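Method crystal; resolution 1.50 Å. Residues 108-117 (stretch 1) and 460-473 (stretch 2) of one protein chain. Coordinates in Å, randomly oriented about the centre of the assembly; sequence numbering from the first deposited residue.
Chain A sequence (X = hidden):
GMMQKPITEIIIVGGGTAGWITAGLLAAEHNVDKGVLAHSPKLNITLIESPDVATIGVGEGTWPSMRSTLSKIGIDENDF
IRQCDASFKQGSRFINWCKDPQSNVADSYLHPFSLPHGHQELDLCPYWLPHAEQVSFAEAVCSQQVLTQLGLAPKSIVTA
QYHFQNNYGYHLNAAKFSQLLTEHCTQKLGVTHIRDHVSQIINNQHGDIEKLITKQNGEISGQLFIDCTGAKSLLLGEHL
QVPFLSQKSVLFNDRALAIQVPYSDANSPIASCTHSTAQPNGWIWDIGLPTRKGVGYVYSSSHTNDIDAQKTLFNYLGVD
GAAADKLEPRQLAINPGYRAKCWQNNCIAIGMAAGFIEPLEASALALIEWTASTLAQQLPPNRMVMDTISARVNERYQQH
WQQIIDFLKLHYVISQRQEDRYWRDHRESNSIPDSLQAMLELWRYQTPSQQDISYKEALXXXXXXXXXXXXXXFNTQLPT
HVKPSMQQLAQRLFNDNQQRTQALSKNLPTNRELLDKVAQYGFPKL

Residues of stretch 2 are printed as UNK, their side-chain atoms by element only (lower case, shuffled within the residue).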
# COMPACT_ATOMS: atom_id res chain seq x y z
N SER A 108 20.66 2.78 -7.56
CA SER A 108 19.24 2.59 -7.78
C SER A 108 18.96 1.11 -7.89
O SER A 108 19.73 0.33 -8.48
CB SER A 108 18.89 3.28 -9.08
OG SER A 108 17.54 3.15 -9.40
N TYR A 109 17.84 0.73 -7.30
CA TYR A 109 17.35 -0.63 -7.51
C TYR A 109 15.82 -0.64 -7.53
O TYR A 109 15.17 0.31 -7.08
CB TYR A 109 17.90 -1.58 -6.44
CG TYR A 109 17.15 -1.50 -5.13
CD1 TYR A 109 16.03 -2.27 -4.89
CD2 TYR A 109 17.53 -0.60 -4.13
CE1 TYR A 109 15.35 -2.22 -3.68
CE2 TYR A 109 16.83 -0.51 -2.91
CZ TYR A 109 15.72 -1.31 -2.71
OH TYR A 109 15.02 -1.22 -1.50
N LEU A 110 15.26 -1.71 -8.09
CA LEU A 110 13.82 -1.88 -8.21
C LEU A 110 13.28 -2.95 -7.29
O LEU A 110 13.87 -4.02 -7.17
CB LEU A 110 13.42 -2.25 -9.66
CG LEU A 110 11.90 -2.28 -9.90
CD1 LEU A 110 11.19 -0.94 -9.73
CD2 LEU A 110 11.62 -2.89 -11.28
N HIS A 111 12.15 -2.63 -6.65
CA HIS A 111 11.32 -3.61 -5.98
C HIS A 111 10.09 -3.74 -6.86
O HIS A 111 9.17 -2.93 -6.77
CB HIS A 111 10.97 -3.19 -4.54
CG HIS A 111 9.97 -4.09 -3.87
ND1 HIS A 111 9.29 -3.72 -2.73
CD2 HIS A 111 9.48 -5.30 -4.22
CE1 HIS A 111 8.46 -4.69 -2.38
NE2 HIS A 111 8.54 -5.65 -3.28
N PRO A 112 10.09 -4.75 -7.76
CA PRO A 112 8.99 -4.89 -8.71
C PRO A 112 7.78 -5.58 -8.08
O PRO A 112 7.93 -6.30 -7.08
CB PRO A 112 9.56 -5.78 -9.79
CG PRO A 112 10.58 -6.52 -9.18
CD PRO A 112 11.09 -5.81 -7.93
N PHE A 113 6.59 -5.39 -8.66
CA PHE A 113 5.42 -6.16 -8.27
C PHE A 113 5.42 -7.61 -8.84
O PHE A 113 4.81 -8.52 -8.23
CB PHE A 113 4.11 -5.47 -8.66
CG PHE A 113 3.75 -4.29 -7.80
CD1 PHE A 113 4.03 -4.30 -6.44
CD2 PHE A 113 3.03 -3.22 -8.33
CE1 PHE A 113 3.68 -3.23 -5.65
CE2 PHE A 113 2.66 -2.15 -7.56
CZ PHE A 113 2.98 -2.18 -6.19
N SER A 114 6.11 -7.85 -9.96
CA SER A 114 6.17 -9.18 -10.54
C SER A 114 6.96 -10.11 -9.62
O SER A 114 8.02 -9.73 -9.10
CB SER A 114 6.90 -9.17 -11.86
OG SER A 114 6.12 -8.72 -12.93
N LEU A 115 6.48 -11.33 -9.43
CA LEU A 115 7.27 -12.33 -8.70
C LEU A 115 8.40 -12.88 -9.57
O LEU A 115 8.30 -12.88 -10.81
CB LEU A 115 6.40 -13.49 -8.20
CG LEU A 115 5.28 -13.09 -7.24
CD1 LEU A 115 4.42 -14.29 -6.96
CD2 LEU A 115 5.84 -12.54 -5.96
N PRO A 116 9.46 -13.38 -8.94
CA PRO A 116 10.57 -13.95 -9.67
C PRO A 116 10.12 -15.02 -10.65
O PRO A 116 9.26 -15.81 -10.32
CB PRO A 116 11.42 -14.55 -8.56
CG PRO A 116 11.22 -13.58 -7.41
CD PRO A 116 9.75 -13.34 -7.48
N HIS A 117 10.71 -15.01 -11.82
CA HIS A 117 10.30 -15.96 -12.86
C HIS A 117 10.46 -17.39 -12.41
O HIS A 117 11.43 -17.74 -11.74
CB HIS A 117 11.12 -15.74 -14.10
CG HIS A 117 10.62 -16.50 -15.28
ND1 HIS A 117 9.54 -16.08 -16.02
CD2 HIS A 117 11.10 -17.61 -15.89
CE1 HIS A 117 9.34 -16.93 -17.01
NE2 HIS A 117 10.28 -17.86 -16.96
N UNK A 460 3.38 -9.17 2.46
CA UNK A 460 4.58 -9.24 1.62
C UNK A 460 5.10 -10.66 1.56
O UNK A 460 5.42 -11.27 2.58
c UNK A 460 5.05 -6.37 3.59
c UNK A 460 5.34 -6.90 2.33
c UNK A 460 4.67 -4.23 2.65
c UNK A 460 5.32 -6.06 1.24
c UNK A 460 5.71 -8.35 2.18
c UNK A 460 4.72 -5.05 3.73
c UNK A 460 4.98 -4.72 1.41
N UNK A 461 5.29 -11.20 0.33
CA UNK A 461 5.91 -12.50 0.23
C UNK A 461 7.39 -12.39 0.37
O UNK A 461 7.93 -11.24 0.30
c UNK A 461 5.46 -11.73 -1.93
c UNK A 461 4.97 -10.64 -0.98
c UNK A 461 5.58 -12.94 -1.20
N UNK A 462 8.04 -13.54 0.53
CA UNK A 462 9.48 -13.64 0.67
C UNK A 462 10.15 -12.88 -0.46
O UNK A 462 11.18 -12.29 -0.24
c UNK A 462 9.96 -15.09 0.70
N UNK A 463 9.59 -12.91 -1.67
CA UNK A 463 10.25 -12.25 -2.81
C UNK A 463 10.48 -10.78 -2.53
O UNK A 463 11.48 -10.23 -2.97
c UNK A 463 9.47 -12.41 -4.09
N UNK A 464 9.57 -10.14 -1.84
CA UNK A 464 9.75 -8.71 -1.54
C UNK A 464 10.98 -8.48 -0.70
O UNK A 464 11.75 -7.51 -0.91
c UNK A 464 8.53 -8.15 -0.82
o UNK A 464 7.49 -7.98 -1.77
N UNK A 465 11.20 -9.37 0.25
CA UNK A 465 12.38 -9.30 1.09
C UNK A 465 13.62 -9.55 0.26
O UNK A 465 14.65 -8.88 0.44
c UNK A 465 9.91 -10.11 3.09
c UNK A 465 11.25 -9.83 3.28
c UNK A 465 10.71 -8.65 5.31
c UNK A 465 8.97 -9.68 4.02
c UNK A 465 9.37 -8.96 5.12
c UNK A 465 11.64 -9.09 4.39
c UNK A 465 12.27 -10.26 2.26
N UNK A 466 13.58 -10.50 -0.66
CA UNK A 466 14.72 -10.74 -1.54
C UNK A 466 15.03 -9.52 -2.40
O UNK A 466 16.19 -9.14 -2.57
n UNK A 466 13.86 -15.62 -2.06
o UNK A 466 13.23 -14.16 -3.69
c UNK A 466 14.42 -11.94 -2.46
c UNK A 466 14.21 -13.24 -1.69
c UNK A 466 13.71 -14.38 -2.56
N UNK A 467 14.00 -8.91 -2.96
CA UNK A 467 14.22 -7.78 -3.86
C UNK A 467 14.90 -6.62 -3.13
O UNK A 467 15.77 -5.96 -3.68
c UNK A 467 10.52 -9.25 -6.67
c UNK A 467 13.15 -8.35 -6.73
c UNK A 467 11.08 -8.53 -5.55
o UNK A 467 10.73 -10.21 -8.85
c UNK A 467 12.39 -8.09 -5.58
c UNK A 467 11.30 -9.52 -7.77
c UNK A 467 12.93 -7.27 -4.46
c UNK A 467 12.59 -9.09 -7.81
N UNK A 468 14.47 -6.34 -1.90
CA UNK A 468 15.08 -5.27 -1.12
C UNK A 468 16.46 -5.68 -0.64
O UNK A 468 17.44 -4.93 -0.82
c UNK A 468 14.91 -3.81 0.96
c UNK A 468 12.92 -4.14 -0.53
c UNK A 468 14.16 -4.80 0.04
N UNK A 469 16.59 -6.84 -0.02
CA UNK A 469 17.86 -7.27 0.54
C UNK A 469 18.96 -7.24 -0.52
O UNK A 469 20.04 -6.70 -0.30
c UNK A 469 18.81 -9.19 2.06
c UNK A 469 18.58 -10.64 2.41
c UNK A 469 18.89 -8.40 3.35
c UNK A 469 17.72 -8.67 1.14
N UNK A 470 18.69 -7.87 -1.66
CA UNK A 470 19.69 -7.99 -2.71
C UNK A 470 19.71 -6.79 -3.64
O UNK A 470 20.74 -6.52 -4.27
c UNK A 470 18.71 -11.36 -2.22
c UNK A 470 18.87 -12.37 -1.26
c UNK A 470 19.55 -9.31 -3.44
o UNK A 470 20.15 -13.46 0.43
c UNK A 470 20.01 -12.49 -0.53
c UNK A 470 19.74 -10.46 -2.47
c UNK A 470 21.05 -11.57 -0.74
c UNK A 470 20.91 -10.60 -1.69
N UNK A 471 18.62 -6.04 -3.73
CA UNK A 471 18.68 -4.74 -4.36
C UNK A 471 19.73 -3.86 -3.73
O UNK A 471 20.42 -3.08 -4.43
N UNK A 472 19.85 -3.95 -2.42
CA UNK A 472 20.78 -3.15 -1.65
C UNK A 472 22.11 -3.85 -1.38
O UNK A 472 22.86 -3.46 -0.49
c UNK A 472 19.62 0.20 1.44
se UNK A 472 18.10 -1.07 0.99
c UNK A 472 18.87 -1.86 -0.65
c UNK A 472 20.09 -2.67 -0.36
N UNK A 473 22.42 -4.89 -2.16
CA UNK A 473 23.75 -5.50 -2.17
C UNK A 473 24.16 -6.20 -0.89
O UNK A 473 25.35 -6.36 -0.60
o UNK A 473 24.48 -3.98 -3.86
c UNK A 473 24.80 -4.47 -2.57
O HOH W 1 15.79 -5.86 -6.39

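Position 460 carries one carbon followed by a ring of six carbons with no heteroatom: Phe 460, whose ring is buried but makes no close contact with stretch 1. At 461 three carbons close a ring onto the backbone nitrogen, so this is Pro 461; its CG lies 4.1 Å from Leu 115 CD2, and its carbonyl accepts a bond from the N of 464 in the first turn. Positions 462 and 463 each have a single carbon, giving Ala 462, out of reach, and Ala 463, whose CB points toward stretch 1 and sits 3.5 Å from Pro 116 CD. A methyl suits this close packing.

Position 464 has one carbon and one oxygen, making it Ser 464. Its OG hydrogen-bonds to His 111 NE2 at 3.0 Å, a short polar side chain reaching an imidazole whose other nitrogen is satisfied elsewhere in the structure.

At 465 a carbon bears a six-carbon ring without oxygen: Phe 465, pointing away. Position 466 has three carbons, the third carrying oxygen and nitrogen, hence Gln 466; its OE1 approaches Pro 116 CG at 4.3 Å.

Position 467 shows a six-membered carbon ring bearing one oxygen, the mark of Tyr 467. Its OH donates to Ser 114 O at 2.8 Å, near the ring plane, while Pro 112 CD lies 3.3 Å from the centroid of the Tyr 467 ring, almost on its normal, as a CH-pi contact. A phenol serves both needs, with an apolar face and a polar tip.

Position 468 has one carbon carrying two more, so it is Val 468, with CG1 3.6 Å from Tyr 109 OH; its branched side chain puts apolar carbon against that tyrosine. Position 469 has four carbons, forked at the second: Leu 469. Position 470 has one carbon, then a six-carbon ring bearing one oxygen: Tyr 470. Both point away from stretch 1.

Position 471 has no side-chain atoms: Gly 471. An ideal CB here would lie 2.3 Å from Tyr 109 CD1, a clash, so the bare backbone lets the tyrosine ring lie close. Position 472 is an unbranched chain of two carbons, selenium and a carbon, selenomethionine at Met 472; its CG meets Tyr 109 CE2 at 3.3 Å, the long side chain laying apolar carbon against the ring. One carbon and one oxygen at 473 give Ser 473, exposed and out of reach.

The strand and helix run antiparallel, their axes approaching to 7.8 Å. Tyr 467 and Tyr 109 provide much of the packing, two direct hydrogen bonds fix polar groups, and one water links the two stretches by donating to Leu 110 O and Tyr 467 O, at 2.8 and 2.7 Å from its oxygen.

Stretch 2, residues 460-473: FPAASFQYVLYGMS
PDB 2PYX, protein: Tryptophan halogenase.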